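Local coordinates for protein putative aminomethyltransferase (Leptospirillum rubarum, PDB 3TTG) that probably binds a folate cofactor and takes part in one-carbon transfer, like the T-protein of the glycine cleavage system, at residues Pro46-Glu51 against Ile128-Asp133; Leu88-Cys93 against Phe103-Thr108; Gly52-Asn57 against Phe122-Lys127; Asp71-Ser76 against Ser161-Lys166. All coordinates share one frame; numbering follows the deposited sequence.

Interaction 1: residues Pro46-Glu51 against Ile128-Asp133; sequences PSIFVE and ITDMSD
The Phe49 ring has the carbonyl oxygen of Thr129 at its edge, near the ring plane, while the Met131 side chain, present as selenomethionine, runs at about a right angle to that of Phe49, its CG 3.4 Å from Phe49 CD2 and oblique to the ring. The other flat group is the Asp130 carboxylate, with Ile48 CD1 lying 3.6 Å from Asp130 CG. With chi1 at -177° the Asp130 carboxylate extends away from its own N, and OD1 takes two donors: Ser132 OG, 2.7 Å from Asp130 OD1, comes on the syn side 17° out of the carboxylate plane, and Ser132 N completes an Asx turn. Serine suits this place because its hydroxyl gives its proton to Asp130 and still accepts from Ser47 N, 2.8 Å from Ser132 OG. With a leucine in place of Asp130, the Ser132 hydroxyl would probably lose its acceptor and turn away from Ser47 N, and Arg109 would be left without this salt-bridge partner. The antiparallel ladder runs on with Phe49 N to Thr129 O, 2.8 Å and nearly straight at 177°, its reciprocal bond, and Met131 N to Ser47 O. Ile48 and Ile128, branched residues well suited to strands, meet through their CG2 methyls under helix 109-118, and Val50 also packs on helix 55-60. Strand 48-51 thus lies between strand 99-103 and the outermost strand 127-130.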
loop_
_atom_site.group_PDB
_atom_site.type_symbol
_atom_site.label_atom_id
_atom_site.label_comp_id
_atom_site.label_asym_id
_atom_site.label_seq_id
_atom_site.Cartn_x
_atom_site.Cartn_y
_atom_site.Cartn_z
ATOM N N PRO A 46 -6.906 -3.607 -10.109
ATOM C CA PRO A 46 -6.980 -4.367 -11.379
ATOM C C PRO A 46 -6.029 -5.567 -11.396
ATOM O O PRO A 46 -5.071 -5.626 -10.639
ATOM C CB PRO A 46 -6.537 -3.333 -12.459
ATOM C CG PRO A 46 -6.662 -2.004 -11.784
ATOM C CD PRO A 46 -6.374 -2.244 -10.315
ATOM N N SER A 47 -6.326 -6.538 -12.250
ATOM C CA SER A 47 -5.590 -7.801 -12.454
ATOM C C SER A 47 -5.024 -7.792 -13.823
ATOM O O SER A 47 -5.746 -8.120 -14.757
ATOM C CB SER A 47 -6.561 -8.989 -12.300
ATOM O OG SER A 47 -6.808 -9.239 -10.943
ATOM N N ILE A 48 -3.765 -7.392 -13.981
ATOM C CA ILE A 48 -3.159 -7.243 -15.307
ATOM C C ILE A 48 -2.153 -8.308 -15.539
ATOM O O ILE A 48 -1.250 -8.493 -14.719
ATOM C CB ILE A 48 -2.478 -5.859 -15.448
ATOM C CG1 ILE A 48 -3.389 -4.692 -15.072
ATOM C CG2 ILE A 48 -1.898 -5.676 -16.862
ATOM C CD1 ILE A 48 -4.756 -4.627 -15.912
ATOM N N PHE A 49 -2.259 -9.007 -16.656
ATOM C CA PHE A 49 -1.286 -10.080 -16.939
ATOM C C PHE A 49 -0.422 -9.729 -18.119
ATOM O O PHE A 49 -0.887 -9.100 -19.079
ATOM C CB PHE A 49 -2.002 -11.409 -17.155
ATOM C CG PHE A 49 -2.588 -11.915 -15.842
ATOM C CD1 PHE A 49 -1.855 -12.750 -15.012
ATOM C CD2 PHE A 49 -3.745 -11.359 -15.325
ATOM C CE1 PHE A 49 -2.375 -13.176 -13.787
ATOM C CE2 PHE A 49 -4.262 -11.782 -14.093
ATOM C CZ PHE A 49 -3.564 -12.660 -13.324
ATOM N N VAL A 50 0.857 -10.118 -18.041
ATOM C CA VAL A 50 1.815 -9.902 -19.111
ATOM C C VAL A 50 2.408 -11.261 -19.522
ATOM O O VAL A 50 3.016 -11.972 -18.713
ATOM C CB VAL A 50 2.912 -8.890 -18.767
ATOM C CG1 VAL A 50 3.764 -8.582 -20.008
ATOM C CG2 VAL A 50 2.301 -7.616 -18.199
ATOM N N GLU A 51 2.277 -11.579 -20.791
ATOM C CA GLU A 51 2.801 -12.810 -21.355
ATOM C C GLU A 51 3.685 -12.526 -22.524
ATOM O O GLU A 51 3.748 -11.385 -23.001
ATOM C CB GLU A 51 1.617 -13.695 -21.760
ATOM C CG GLU A 51 0.920 -13.300 -23.040
ATOM C CD GLU A 51 -0.345 -14.097 -23.341
ATOM O OE1 GLU A 51 -0.624 -14.311 -24.545
ATOM O OE2 GLU A 51 -1.047 -14.516 -22.388
ATOM N N ILE A 128 -0.259 -7.729 -23.234
ATOM C CA ILE A 128 -0.898 -7.340 -21.982
ATOM C C ILE A 128 -2.369 -7.713 -22.031
ATOM O O ILE A 128 -3.017 -7.456 -23.037
ATOM C CB ILE A 128 -0.707 -5.813 -21.727
ATOM C CG1 ILE A 128 0.789 -5.464 -21.617
ATOM C CG2 ILE A 128 -1.459 -5.382 -20.448
ATOM C CD1 ILE A 128 1.071 -4.106 -22.093
ATOM N N THR A 129 -2.900 -8.272 -20.945
ATOM C CA THR A 129 -4.331 -8.658 -20.831
ATOM C C THR A 129 -4.886 -8.174 -19.524
ATOM O O THR A 129 -4.274 -8.387 -18.490
ATOM C CB THR A 129 -4.529 -10.171 -20.932
ATOM O OG1 THR A 129 -3.898 -10.624 -22.144
ATOM C CG2 THR A 129 -6.029 -10.568 -20.938
ATOM N N ASP A 130 -6.027 -7.502 -19.575
ATOM C CA ASP A 130 -6.704 -7.022 -18.407
ATOM C C ASP A 130 -7.796 -8.062 -18.007
ATOM O O ASP A 130 -8.794 -8.243 -18.721
ATOM C CB ASP A 130 -7.279 -5.637 -18.741
ATOM C CG ASP A 130 -7.961 -4.984 -17.574
ATOM O OD1 ASP A 130 -8.172 -5.677 -16.537
ATOM O OD2 ASP A 130 -8.342 -3.811 -17.705
HETATM N N MSE A 131 -7.572 -8.761 -16.892
HETATM C CA MSE A 131 -8.468 -9.810 -16.407
HETATM C C MSE A 131 -9.305 -9.343 -15.211
HETATM O O MSE A 131 -9.897 -10.147 -14.515
HETATM C CB MSE A 131 -7.605 -10.972 -15.970
HETATM C CG MSE A 131 -6.689 -11.478 -17.085
HETATM SE SE MSE A 131 -7.633 -12.644 -18.168
HETATM C CE MSE A 131 -7.252 -14.169 -17.041
ATOM N N SER A 132 -9.376 -8.050 -14.996
ATOM C CA SER A 132 -9.995 -7.501 -13.808
ATOM C C SER A 132 -11.448 -7.850 -13.619
ATOM O O SER A 132 -11.873 -7.981 -12.495
ATOM C CB SER A 132 -9.868 -5.982 -13.815
ATOM O OG SER A 132 -8.509 -5.637 -13.826
ATOM N N ASP A 133 -12.231 -7.966 -14.693
ATOM C CA ASP A 133 -13.649 -8.299 -14.522
ATOM C C ASP A 133 -13.853 -9.786 -14.139
ATOM O O ASP A 133 -14.964 -10.149 -13.762
ATOM C CB ASP A 133 -14.437 -7.952 -15.796
ATOM C CG ASP A 133 -14.384 -6.474 -16.151
ATOM O OD1 ASP A 133 -14.389 -5.648 -15.231
ATOM O OD2 ASP A 133 -14.197 -6.160 -17.331
HETATM O O HOH W 1 -1.434 -11.402 -21.459
#

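Interaction 2: residues Leu88-Cys93 against Phe103-Thr108; sequences LFDAWC and FPPAGT
Trp92 and Phe103 form a hydrogen-bonded antiparallel pair in the beta hairpin of strands 87-96 and 99-103, just where the second strand ends. Phe103 N lies 2.8 Å from Trp92 O; the return bond, Trp92 N to Phe103 O, is longer at 3.2 Å. Trp92 O also sits at the edge of the Phe103 ring. Two prolines follow, and having no N-H, they have no donor with which to continue the ladder. Asp90 O, buried and without a hydrogen-bond partner, receives only a CA-H contact from Pro104 CA at 3.5 Å and packing from Pro105. The Asp90 side chain stands between its own backbone N and carbonyl carbon (chi1 69°), with OD1 3.3 Å from Pro105 CG; its two carboxylate oxygens are held by Arg45 and Tyr77. Beyond, Thr108 CB packs 4.0 Å from Phe89 CE1, while Thr108 OG1 donates to Pro105 O at 2.7 Å, and Thr108 N binds the same oxygen. Gly107, with its positive phi, suits the third position of this type II turn. The whole is a hairpin strand broken off by Pro-Pro and led through a type II beta turn into helix 109-118.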
loop_
_atom_site.group_PDB
_atom_site.type_symbol
_atom_site.label_atom_id
_atom_site.label_comp_id
_atom_site.label_asym_id
_atom_site.label_seq_id
_atom_site.Cartn_x
_atom_site.Cartn_y
_atom_site.Cartn_z
ATOM N N LEU A 88 4.510 7.111 -10.407
ATOM C CA LEU A 88 3.304 7.120 -11.230
ATOM C C LEU A 88 2.364 6.114 -10.715
ATOM O O LEU A 88 1.195 6.402 -10.588
ATOM C CB LEU A 88 3.597 6.824 -12.705
ATOM C CG LEU A 88 4.529 7.805 -13.417
ATOM C CD1 LEU A 88 4.764 7.364 -14.847
ATOM C CD2 LEU A 88 3.934 9.255 -13.400
ATOM N N PHE A 89 2.850 4.907 -10.426
ATOM C CA PHE A 89 2.038 3.809 -9.860
ATOM C C PHE A 89 2.860 2.954 -8.921
ATOM O O PHE A 89 4.072 2.941 -8.987
ATOM C CB PHE A 89 1.504 2.883 -11.013
ATOM C CG PHE A 89 0.796 3.588 -12.139
ATOM C CD1 PHE A 89 -0.534 3.981 -12.005
ATOM C CD2 PHE A 89 1.477 3.939 -13.299
ATOM C CE1 PHE A 89 -1.153 4.750 -12.976
ATOM C CE2 PHE A 89 0.830 4.674 -14.317
ATOM C CZ PHE A 89 -0.453 5.126 -14.122
ATOM N N ASP A 90 2.182 2.176 -8.084
ATOM C CA ASP A 90 2.784 1.087 -7.364
ATOM C C ASP A 90 2.073 -0.176 -7.898
ATOM O O ASP A 90 1.075 -0.063 -8.573
ATOM C CB ASP A 90 2.732 1.234 -5.834
ATOM C CG ASP A 90 1.348 1.113 -5.205
ATOM O OD1 ASP A 90 0.387 0.970 -5.939
ATOM O OD2 ASP A 90 1.262 1.033 -3.985
ATOM N N ALA A 91 2.643 -1.333 -7.726
ATOM C CA ALA A 91 1.989 -2.601 -8.069
ATOM C C ALA A 91 2.527 -3.743 -7.210
ATOM O O ALA A 91 3.721 -3.773 -6.918
ATOM C CB ALA A 91 2.207 -2.932 -9.548
ATOM N N TRP A 92 1.699 -4.741 -6.972
ATOM C CA TRP A 92 2.097 -6.037 -6.452
ATOM C C TRP A 92 2.374 -6.863 -7.677
ATOM O O TRP A 92 1.585 -6.816 -8.646
ATOM C CB TRP A 92 1.039 -6.667 -5.534
ATOM C CG TRP A 92 0.816 -5.869 -4.303
ATOM C CD1 TRP A 92 -0.220 -5.027 -4.045
ATOM C CD2 TRP A 92 1.767 -5.673 -3.239
ATOM N NE1 TRP A 92 0.010 -4.334 -2.878
ATOM C CE2 TRP A 92 1.204 -4.740 -2.344
ATOM C CE3 TRP A 92 2.984 -6.287 -2.901
ATOM C CZ2 TRP A 92 1.833 -4.372 -1.149
ATOM C CZ3 TRP A 92 3.646 -5.870 -1.746
ATOM C CH2 TRP A 92 3.044 -4.954 -0.858
ATOM N N CYS A 93 3.481 -7.606 -7.663
ATOM C CA CYS A 93 3.961 -8.371 -8.806
ATOM C C CYS A 93 4.156 -9.836 -8.423
ATOM O O CYS A 93 4.900 -10.136 -7.486
ATOM C CB CYS A 93 5.261 -7.779 -9.353
ATOM S SG CYS A 93 5.284 -5.968 -9.489
ATOM N N PHE A 103 -0.691 -6.045 -10.162
ATOM C CA PHE A 103 -1.883 -5.474 -9.481
ATOM C C PHE A 103 -1.613 -4.004 -9.158
ATOM O O PHE A 103 -1.101 -3.673 -8.074
ATOM C CB PHE A 103 -2.248 -6.261 -8.249
ATOM C CG PHE A 103 -2.476 -7.713 -8.593
ATOM C CD1 PHE A 103 -3.755 -8.204 -8.779
ATOM C CD2 PHE A 103 -1.416 -8.609 -8.633
ATOM C CE1 PHE A 103 -3.965 -9.538 -9.121
ATOM C CE2 PHE A 103 -1.628 -9.958 -8.898
ATOM C CZ PHE A 103 -2.899 -10.403 -9.214
ATOM N N PRO A 104 -1.927 -3.107 -10.116
ATOM C CA PRO A 104 -1.751 -1.665 -9.884
ATOM C C PRO A 104 -2.863 -1.105 -8.981
ATOM O O PRO A 104 -3.682 -1.869 -8.496
ATOM C CB PRO A 104 -1.810 -1.107 -11.290
ATOM C CG PRO A 104 -2.855 -1.944 -11.926
ATOM C CD PRO A 104 -2.527 -3.334 -11.448
ATOM N N PRO A 105 -2.839 0.183 -8.651
ATOM C CA PRO A 105 -3.842 0.708 -7.724
ATOM C C PRO A 105 -5.264 0.679 -8.258
ATOM O O PRO A 105 -5.486 0.837 -9.453
ATOM C CB PRO A 105 -3.403 2.180 -7.526
ATOM C CG PRO A 105 -1.950 2.223 -7.931
ATOM C CD PRO A 105 -1.828 1.228 -9.010
ATOM N N ALA A 106 -6.238 0.605 -7.350
ATOM C CA ALA A 106 -7.654 0.704 -7.712
ATOM C C ALA A 106 -7.914 1.919 -8.581
ATOM O O ALA A 106 -7.381 2.980 -8.325
ATOM C CB ALA A 106 -8.521 0.778 -6.416
ATOM N N GLY A 107 -8.718 1.752 -9.612
ATOM C CA GLY A 107 -9.102 2.838 -10.485
ATOM C C GLY A 107 -8.086 3.219 -11.555
ATOM O O GLY A 107 -8.344 4.151 -12.280
ATOM N N THR A 108 -6.988 2.471 -11.728
ATOM C CA THR A 108 -5.944 2.789 -12.736
ATOM C C THR A 108 -5.869 1.790 -13.908
ATOM O O THR A 108 -4.898 1.848 -14.700
ATOM C CB THR A 108 -4.565 2.854 -12.046
ATOM O OG1 THR A 108 -4.104 1.552 -11.669
ATOM C CG2 THR A 108 -4.537 3.810 -10.890
#

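Interaction 3: residues Gly52-Asn57 against Phe122-Lys127; sequences GEDRKN and FRTKAK
Asp54 carries its CG beside the backbone N and anti to the carbonyl carbon (chi1 -62°), which swings OD2 to 2.9 Å from Lys125 N. That N-H meets OD2 on the anti side, 33° out of the carboxylate plane. The same two residues are joined a second time by Asp54 N, 2.7 Å from Lys125 O, so that one aspartate both donates and accepts and clasps Lys125, the centre of an inverse gamma turn. Lys125 has the matching first torsion (chi1 -60°), and its CB rests 3.3 Å from Asp54 OD2. Farther out, its aliphatic chain runs side by side with Glu53, Lys125 CD lying 3.6 Å from Glu53 OE1. The lysine nitrogen bends aside at the end, and with Lys125 NZ 5.1 Å from Glu53 OE1 the opposite charges probably attract without forming a salt bridge. Gly52 is the residue that fits here, since a CB would collide with Lys125 O and with Ala126 CA. It begins a type I turn, and Gly52 O is gripped from opposite faces by Arg55 N and by Arg55 NH1, the latter 3.0 Å away. Asp54 holds the N-cap position of helix 55-60, yet its carboxylate is spent on Lys125 rather than on capping. Beside this surface contact, Ala126 packs on Leu120 and the Arg55 side chain on Val50 and Ile100 of strands 48-51 and 99-103, while the backbone of Lys127 pairs with Glu51 as strand 127-130 sets out.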
loop_
_atom_site.group_PDB
_atom_site.type_symbol
_atom_site.label_atom_id
_atom_site.label_comp_id
_atom_site.label_asym_id
_atom_site.label_seq_id
_atom_site.Cartn_x
_atom_site.Cartn_y
_atom_site.Cartn_z
ATOM N N GLY A 52 4.429 -13.540 -22.932
ATOM C CA GLY A 52 5.298 -13.465 -24.100
ATOM C C GLY A 52 6.741 -13.733 -23.757
ATOM O O GLY A 52 7.152 -13.649 -22.601
ATOM N N GLU A 53 7.520 -14.036 -24.780
ATOM C CA GLU A 53 8.927 -14.384 -24.638
ATOM C C GLU A 53 9.768 -13.237 -24.049
ATOM O O GLU A 53 10.689 -13.520 -23.301
ATOM C CB GLU A 53 9.496 -14.825 -25.996
ATOM C CG GLU A 53 9.025 -16.237 -26.308
ATOM C CD GLU A 53 9.305 -16.634 -27.747
ATOM O OE1 GLU A 53 10.280 -16.092 -28.323
ATOM O OE2 GLU A 53 8.521 -17.435 -28.312
ATOM N N ASP A 54 9.428 -11.972 -24.344
ATOM C CA ASP A 54 10.157 -10.798 -23.802
ATOM C C ASP A 54 9.444 -10.154 -22.617
ATOM O O ASP A 54 9.809 -9.045 -22.256
ATOM C CB ASP A 54 10.331 -9.729 -24.886
ATOM C CG ASP A 54 11.158 -10.180 -26.087
ATOM O OD1 ASP A 54 12.000 -11.099 -25.925
ATOM O OD2 ASP A 54 10.954 -9.629 -27.183
ATOM N N ARG A 55 8.530 -10.855 -21.937
ATOM C CA ARG A 55 7.791 -10.252 -20.821
ATOM C C ARG A 55 8.708 -9.757 -19.701
ATOM O O ARG A 55 8.447 -8.716 -19.128
ATOM C CB ARG A 55 6.728 -11.222 -20.260
ATOM C CG ARG A 55 7.273 -12.454 -19.581
ATOM C CD ARG A 55 6.227 -13.502 -19.326
ATOM N NE ARG A 55 6.771 -14.679 -18.639
ATOM C CZ ARG A 55 7.494 -15.654 -19.192
ATOM N NH1 ARG A 55 7.829 -15.607 -20.478
ATOM N NH2 ARG A 55 7.908 -16.669 -18.461
ATOM N N LYS A 56 9.772 -10.497 -19.407
ATOM C CA LYS A 56 10.644 -10.223 -18.258
ATOM C C LYS A 56 11.506 -8.999 -18.502
ATOM O O LYS A 56 11.553 -8.109 -17.689
ATOM C CB LYS A 56 11.517 -11.472 -17.959
ATOM C CG LYS A 56 10.713 -12.666 -17.409
ATOM C CD LYS A 56 10.908 -12.896 -15.882
ATOM C CE LYS A 56 10.410 -14.255 -15.409
ATOM N NZ LYS A 56 9.109 -14.164 -14.671
ATOM N N ASN A 57 12.217 -8.981 -19.595
ATOM C CA ASN A 57 13.052 -7.847 -19.972
ATOM C C ASN A 57 12.199 -6.565 -20.137
ATOM O O ASN A 57 12.627 -5.455 -19.788
ATOM C CB ASN A 57 13.796 -8.199 -21.274
ATOM C CG ASN A 57 14.940 -9.187 -21.060
ATOM O OD1 ASN A 57 15.273 -9.566 -19.930
ATOM N ND2 ASN A 57 15.577 -9.639 -22.143
ATOM N N PHE A 122 7.972 -1.584 -30.929
ATOM C CA PHE A 122 7.919 -2.394 -32.155
ATOM C C PHE A 122 8.690 -3.709 -32.035
ATOM O O PHE A 122 9.879 -3.721 -31.698
ATOM C CB PHE A 122 8.520 -1.565 -33.326
ATOM C CG PHE A 122 8.940 -2.242 -34.628
ATOM C CD1 PHE A 122 7.991 -2.625 -35.560
ATOM C CD2 PHE A 122 10.283 -2.279 -35.011
ATOM C CE1 PHE A 122 8.370 -3.153 -36.794
ATOM C CE2 PHE A 122 10.667 -2.787 -36.248
ATOM C CZ PHE A 122 9.716 -3.196 -37.149
ATOM N N ARG A 123 7.982 -4.802 -32.275
ATOM C CA ARG A 123 8.511 -6.166 -32.291
ATOM C C ARG A 123 8.965 -6.647 -30.900
ATOM O O ARG A 123 9.763 -7.578 -30.808
ATOM C CB ARG A 123 9.632 -6.354 -33.359
ATOM C CG ARG A 123 9.135 -6.263 -34.819
ATOM C CD ARG A 123 10.285 -6.238 -35.827
ATOM N NE ARG A 123 10.935 -7.552 -35.955
ATOM C CZ ARG A 123 12.251 -7.800 -35.988
ATOM N NH1 ARG A 123 13.134 -6.805 -35.898
ATOM N NH2 ARG A 123 12.695 -9.046 -36.116
ATOM N N THR A 124 8.438 -6.065 -29.815
ATOM C CA THR A 124 8.709 -6.589 -28.480
ATOM C C THR A 124 7.719 -7.775 -28.311
ATOM O O THR A 124 6.546 -7.633 -28.621
ATOM C CB THR A 124 8.619 -5.492 -27.394
ATOM O OG1 THR A 124 9.738 -4.635 -27.545
ATOM C CG2 THR A 124 8.620 -6.066 -25.996
ATOM N N LYS A 125 8.205 -8.937 -27.876
ATOM C CA LYS A 125 7.396 -10.148 -27.744
ATOM C C LYS A 125 6.743 -10.201 -26.370
ATOM O O LYS A 125 7.158 -10.950 -25.497
ATOM C CB LYS A 125 8.248 -11.401 -28.005
ATOM C CG LYS A 125 8.861 -11.447 -29.380
ATOM C CD LYS A 125 9.650 -12.730 -29.595
ATOM C CE LYS A 125 10.318 -12.764 -30.959
ATOM N NZ LYS A 125 9.321 -12.794 -32.056
ATOM N N ALA A 126 5.771 -9.323 -26.152
ATOM C CA ALA A 126 5.017 -9.271 -24.907
ATOM C C ALA A 126 3.598 -8.856 -25.252
ATOM O O ALA A 126 3.406 -8.124 -26.203
ATOM C CB ALA A 126 5.653 -8.315 -23.897
ATOM N N LYS A 127 2.629 -9.319 -24.500
ATOM C CA LYS A 127 1.223 -9.010 -24.697
ATOM C C LYS A 127 0.607 -8.730 -23.326
ATOM O O LYS A 127 0.925 -9.421 -22.378
ATOM C CB LYS A 127 0.510 -10.212 -25.417
ATOM C CG LYS A 127 -1.027 -10.327 -25.266
ATOM C CD LYS A 127 -1.815 -9.269 -26.067
ATOM C CE LYS A 127 -3.317 -9.544 -26.198
ATOM N NZ LYS A 127 -4.140 -9.093 -25.031
#

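Interaction 4: residues Asp71-Ser76 against Ser161-Lys166; sequences DEKSLS and SFRMLK
Ser74 and Ser161 make a single backbone bridge between the outermost strands of two different beta sheets of the folate-binding domain, 75-81 and 161-164. The type I turn from Asp71 to Ser74 leaves Lys73 O pointing across, and Phe162 N donates to Lys73 O at 2.9 Å. Leu75 has CG anti to the backbone N (chi1 -168°), and its CD1 reaches 4.0 Å from Phe162 CB, the two side chains crossing at about a right angle. A leucine suits this buried spot: apolar and branched, it packs on both Phe162 and Trp92. A serine in its place would probably open a gap beside Phe162 CB and leave Trp92 without this apolar neighbour. Phe162 itself reaches past the bridge to Phe96, Ala101 and Phe103, so it fastens its strand to the other sheet. At the outer edge two like charges come near each other; Arg163 also makes a cation-pi contact with Phe157, and its NH2 lies 4.4 Å from Lys73 NZ.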
loop_
_atom_site.group_PDB
_atom_site.type_symbol
_atom_site.label_atom_id
_atom_site.label_comp_id
_atom_site.label_asym_id
_atom_site.label_seq_id
_atom_site.Cartn_x
_atom_site.Cartn_y
_atom_site.Cartn_z
ATOM N N ASP A 71 11.383 -15.197 -7.286
ATOM C CA ASP A 71 11.094 -16.654 -7.368
ATOM C C ASP A 71 9.638 -16.947 -7.845
ATOM O O ASP A 71 8.834 -16.029 -7.996
ATOM C CB ASP A 71 11.339 -17.354 -6.025
ATOM C CG ASP A 71 12.583 -16.884 -5.283
ATOM O OD1 ASP A 71 12.570 -15.736 -4.765
ATOM O OD2 ASP A 71 13.570 -17.656 -5.225
ATOM N N GLU A 72 9.325 -18.231 -8.086
ATOM C CA GLU A 72 8.040 -18.684 -8.642
ATOM C C GLU A 72 6.789 -18.342 -7.807
ATOM O O GLU A 72 5.804 -17.890 -8.389
ATOM C CB GLU A 72 8.040 -20.215 -8.937
ATOM C CG GLU A 72 8.435 -21.152 -7.796
ATOM C CD GLU A 72 8.330 -22.626 -8.148
ATOM O OE1 GLU A 72 7.245 -23.218 -7.934
ATOM O OE2 GLU A 72 9.338 -23.192 -8.630
ATOM N N LYS A 73 6.775 -18.582 -6.491
ATOM C CA LYS A 73 5.542 -18.280 -5.721
ATOM C C LYS A 73 5.764 -17.032 -4.817
ATOM O O LYS A 73 5.110 -16.881 -3.799
ATOM C CB LYS A 73 5.129 -19.508 -4.891
ATOM C CG LYS A 73 4.734 -20.722 -5.722
ATOM C CD LYS A 73 4.532 -21.964 -4.828
ATOM C CE LYS A 73 4.296 -23.239 -5.609
ATOM N NZ LYS A 73 4.289 -24.433 -4.719
ATOM N N SER A 74 6.634 -16.118 -5.228
ATOM C CA SER A 74 6.917 -14.938 -4.464
ATOM C C SER A 74 6.110 -13.762 -4.968
ATOM O O SER A 74 5.719 -13.665 -6.157
ATOM C CB SER A 74 8.410 -14.614 -4.500
ATOM O OG SER A 74 8.811 -14.009 -3.272
ATOM N N LEU A 75 5.923 -12.808 -4.059
ATOM C CA LEU A 75 5.299 -11.558 -4.377
ATOM C C LEU A 75 6.331 -10.452 -4.174
ATOM O O LEU A 75 7.047 -10.482 -3.186
ATOM C CB LEU A 75 4.120 -11.329 -3.460
ATOM C CG LEU A 75 3.186 -10.196 -3.824
ATOM C CD1 LEU A 75 2.325 -10.571 -4.942
ATOM C CD2 LEU A 75 2.327 -9.861 -2.637
ATOM N N SER A 76 6.341 -9.455 -5.028
ATOM C CA SER A 76 7.214 -8.295 -4.809
ATOM C C SER A 76 6.427 -7.015 -5.016
ATOM O O SER A 76 5.329 -7.044 -5.585
ATOM C CB SER A 76 8.402 -8.365 -5.758
ATOM O OG SER A 76 7.871 -8.071 -7.024
ATOM N N SER A 161 4.016 -13.797 -0.577
ATOM C CA SER A 161 3.726 -14.930 -1.451
ATOM C C SER A 161 2.622 -14.622 -2.394
ATOM O O SER A 161 1.762 -13.766 -2.135
ATOM C CB SER A 161 3.400 -16.206 -0.662
ATOM O OG SER A 161 2.211 -16.065 0.087
ATOM N N PHE A 162 2.651 -15.332 -3.508
ATOM C CA PHE A 162 1.686 -15.222 -4.613
ATOM C C PHE A 162 1.289 -16.613 -4.996
ATOM O O PHE A 162 2.149 -17.376 -5.464
ATOM C CB PHE A 162 2.295 -14.513 -5.841
ATOM C CG PHE A 162 1.290 -14.335 -6.955
ATOM C CD1 PHE A 162 0.130 -13.615 -6.747
ATOM C CD2 PHE A 162 1.433 -15.020 -8.164
ATOM C CE1 PHE A 162 -0.828 -13.515 -7.733
ATOM C CE2 PHE A 162 0.478 -14.893 -9.162
ATOM C CZ PHE A 162 -0.633 -14.122 -8.947
ATOM N N ARG A 163 0.033 -16.963 -4.792
ATOM C CA ARG A 163 -0.428 -18.331 -5.057
ATOM C C ARG A 163 -1.649 -18.348 -5.956
ATOM O O ARG A 163 -2.522 -17.498 -5.784
ATOM C CB ARG A 163 -0.822 -19.024 -3.738
ATOM C CG ARG A 163 -0.025 -18.695 -2.452
ATOM C CD ARG A 163 1.021 -19.731 -2.070
ATOM N NE ARG A 163 0.412 -21.046 -1.824
ATOM C CZ ARG A 163 1.079 -22.163 -1.535
ATOM N NH1 ARG A 163 0.425 -23.304 -1.349
ATOM N NH2 ARG A 163 2.406 -22.147 -1.422
HETATM N N MSE A 164 -1.755 -19.353 -6.859
HETATM C CA MSE A 164 -2.985 -19.554 -7.618
HETATM C C MSE A 164 -3.804 -20.559 -6.833
HETATM O O MSE A 164 -3.244 -21.492 -6.274
HETATM C CB MSE A 164 -2.736 -20.020 -9.047
HETATM C CG MSE A 164 -3.992 -19.903 -9.921
HETATM SE SE MSE A 164 -3.674 -20.394 -11.760
HETATM C CE MSE A 164 -5.507 -20.245 -12.363
ATOM N N LEU A 165 -5.082 -20.278 -6.636
ATOM C CA LEU A 165 -5.990 -21.160 -5.908
ATOM C C LEU A 165 -6.399 -22.320 -6.873
ATOM O O LEU A 165 -6.457 -22.125 -8.095
ATOM C CB LEU A 165 -7.212 -20.377 -5.385
ATOM C CG LEU A 165 -6.910 -19.305 -4.370
ATOM C CD1 LEU A 165 -8.108 -18.405 -4.128
ATOM C CD2 LEU A 165 -6.419 -19.920 -3.075
ATOM N N LYS A 166 -6.632 -23.506 -6.342
ATOM C CA LYS A 166 -6.920 -24.675 -7.215
ATOM C C LYS A 166 -8.220 -24.477 -8.026
ATOM O O LYS A 166 -8.327 -24.902 -9.179
ATOM C CB LYS A 166 -6.942 -25.997 -6.423
ATOM C CG LYS A 166 -7.960 -26.132 -5.305
ATOM C CD LYS A 166 -8.088 -27.604 -4.839
ATOM C CE LYS A 166 -6.808 -28.210 -4.281
ATOM N NZ LYS A 166 -7.044 -29.572 -3.720
#

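How the interactions relate
From the N terminus, segment 46-51 opens interaction 1, which closes only at 128-133. Directly after it, 52-57 opens interaction 3, closed at 122-127, so interaction 3 lies within interaction 1 and continues directly from the end of its paired strands. Segment 71-76 then starts interaction 4, whose partner 161-166 comes after both have closed: interaction 4 crosses them. Interaction 2, between 88-93 and 103-108, is the shortest loop and falls within all three. It touches interaction 1 through Pro46 and interaction 4 through Cys93. Interactions 1 and 2 knit the five-stranded sheet, interaction 3 fastens a helix start beside it, and interaction 4 ties it to the mixed sheet that ends in strand 161-164.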